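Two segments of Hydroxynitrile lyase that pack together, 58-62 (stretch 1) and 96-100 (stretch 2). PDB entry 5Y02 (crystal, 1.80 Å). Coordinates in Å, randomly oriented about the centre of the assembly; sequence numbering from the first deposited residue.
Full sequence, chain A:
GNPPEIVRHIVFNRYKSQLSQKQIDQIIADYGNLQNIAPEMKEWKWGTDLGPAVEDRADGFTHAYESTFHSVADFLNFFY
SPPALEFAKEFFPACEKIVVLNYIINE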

# COMPACT_ATOMS: atom_id res chain seq x y z
N ALA A 58 -9.12 -1.34 -7.39
CA ALA A 58 -7.95 -2.22 -7.20
C ALA A 58 -7.25 -2.62 -8.49
O ALA A 58 -6.14 -3.15 -8.47
CB ALA A 58 -8.34 -3.44 -6.38
N ASP A 59 -7.90 -2.36 -9.63
CA ASP A 59 -7.28 -2.52 -10.94
C ASP A 59 -6.66 -3.90 -11.16
O ASP A 59 -5.59 -4.02 -11.73
CB ASP A 59 -6.25 -1.40 -11.16
CG ASP A 59 -5.84 -1.26 -12.63
OD1 ASP A 59 -6.60 -1.71 -13.53
OD2 ASP A 59 -4.75 -0.72 -12.88
N GLY A 60 -7.36 -4.93 -10.71
CA GLY A 60 -6.92 -6.31 -10.89
C GLY A 60 -5.93 -6.82 -9.86
O GLY A 60 -5.63 -8.01 -9.85
N PHE A 61 -5.42 -5.95 -8.97
CA PHE A 61 -4.58 -6.41 -7.86
C PHE A 61 -5.45 -7.06 -6.79
O PHE A 61 -6.53 -6.56 -6.46
CB PHE A 61 -3.75 -5.26 -7.30
CG PHE A 61 -2.72 -4.74 -8.25
CD1 PHE A 61 -1.49 -5.41 -8.39
CD2 PHE A 61 -2.97 -3.62 -9.04
CE1 PHE A 61 -0.54 -4.95 -9.28
CE2 PHE A 61 -2.02 -3.16 -9.94
CZ PHE A 61 -0.80 -3.83 -10.07
N THR A 62 -5.00 -8.18 -6.27
CA THR A 62 -5.78 -8.97 -5.33
C THR A 62 -5.24 -9.00 -3.91
O THR A 62 -6.01 -9.25 -3.00
CB THR A 62 -5.92 -10.41 -5.81
OG1 THR A 62 -4.63 -10.99 -5.95
CG2 THR A 62 -6.64 -10.44 -7.19
N GLU A 96 1.47 -12.28 -11.66
CA GLU A 96 0.93 -11.82 -12.95
C GLU A 96 1.25 -10.33 -13.12
O GLU A 96 1.71 -9.88 -14.18
CB GLU A 96 -0.57 -12.09 -13.02
CG GLU A 96 -1.24 -11.64 -14.30
CD GLU A 96 -0.66 -12.31 -15.53
OE1 GLU A 96 -0.27 -13.50 -15.47
OE2 GLU A 96 -0.59 -11.62 -16.56
N LYS A 97 1.04 -9.57 -12.05
CA LYS A 97 1.58 -8.23 -11.98
C LYS A 97 1.89 -7.80 -10.56
O LYS A 97 1.52 -8.47 -9.60
CB LYS A 97 0.67 -7.23 -12.67
CG LYS A 97 -0.75 -7.23 -12.17
CD LYS A 97 -1.57 -6.31 -13.06
CE LYS A 97 -2.89 -5.92 -12.43
NZ LYS A 97 -3.38 -4.68 -13.11
N ILE A 98 2.62 -6.70 -10.45
CA ILE A 98 3.11 -6.25 -9.15
C ILE A 98 3.38 -4.75 -9.21
O ILE A 98 3.77 -4.22 -10.25
CB ILE A 98 4.37 -7.03 -8.73
CG1 ILE A 98 4.79 -6.66 -7.29
CG2 ILE A 98 5.52 -6.81 -9.71
CD1 ILE A 98 5.94 -7.47 -6.77
N VAL A 99 3.10 -4.06 -8.11
CA VAL A 99 3.58 -2.70 -7.92
C VAL A 99 4.08 -2.59 -6.47
O VAL A 99 3.45 -3.13 -5.56
CB VAL A 99 2.51 -1.63 -8.24
CG1 VAL A 99 1.24 -1.84 -7.43
CG2 VAL A 99 3.04 -0.23 -8.03
N VAL A 100 5.21 -1.92 -6.31
CA VAL A 100 5.87 -1.76 -5.00
C VAL A 100 6.25 -0.30 -4.81
O VAL A 100 6.88 0.28 -5.67
CB VAL A 100 7.14 -2.64 -4.90
CG1 VAL A 100 7.68 -2.62 -3.48
CG2 VAL A 100 6.84 -4.08 -5.31
O HOH W 1 -2.12 -2.53 -13.57

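The contact between these two segments is small, burying 243 Å² in all, and most of it is the work of Phe 61 and Lys 97, with Val 99 completing the apolar part. Stretch 1 contains a type I' beta turn running from Ala 58 to Phe 61, closed by a hydrogen bond from Phe 61 N to Ala 58 O of 2.9 Å. Stretch 2 is largely extended strand, so that Lys 97 and Val 99, two residues apart, both direct their CA-to-CB bonds toward the turn while Ile 98 between them points away.

Phe 61 lies between these two side chains. Its own CA-to-CB bond runs sideways, but with chi1 in the m well and chi2 at -82° the end of the ring comes nearer to the strand. Lys 97 CE sits over one face of the Phe 61 ring, 3.8 Å from its centroid and 13° off the normal; Val 99 CG1 covers the opposite face, 4.2 Å from the same centroid. The edge is occupied too, for Phe 61 CE1 comes within 3.8 Å of Ile 98 N, near the plane of the ring. A flat aromatic side chain suits this position because it offers two broad apolar faces, and both are used. Val 99, buried and compact, places a methyl group against the ring, its CG1 3.9 Å from Phe 61 CZ.

Lys 97 does two jobs along its length. Chi1 is p and the remaining torsions are all t, so the chain is extended beyond its first bend. Its methylenes pack on the aromatic ring, with Lys 97 CG 3.7 Å from Phe 61 CE1, and the charged end reaches on to the turn. There Lys 97 NZ donates a hydrogen bond of 2.7 Å to Asp 59 O. Lys 97 NZ also lies 4.3 Å from the centroid of the Phe 61 ring, an off-centre cation-pi arrangement. A lysine fits this partly exposed place because its apolar stem can be covered while its charge finds polar partners.

The carboxylate of Asp 59 adds a looser attraction: OD2 is 4.2 Å from Lys 97 NZ, beyond a salt bridge, but water 1 links them, accepting from Lys 97 NZ at 2.5 Å and donating to Asp 59 OD2 at 3.3 Å. Gly 60 has a positive phi, which favours glycine in itself. The lysine passes close by, and an ideal CB on Gly 60 would lie a tight 3.5 Å from Lys 97 CE.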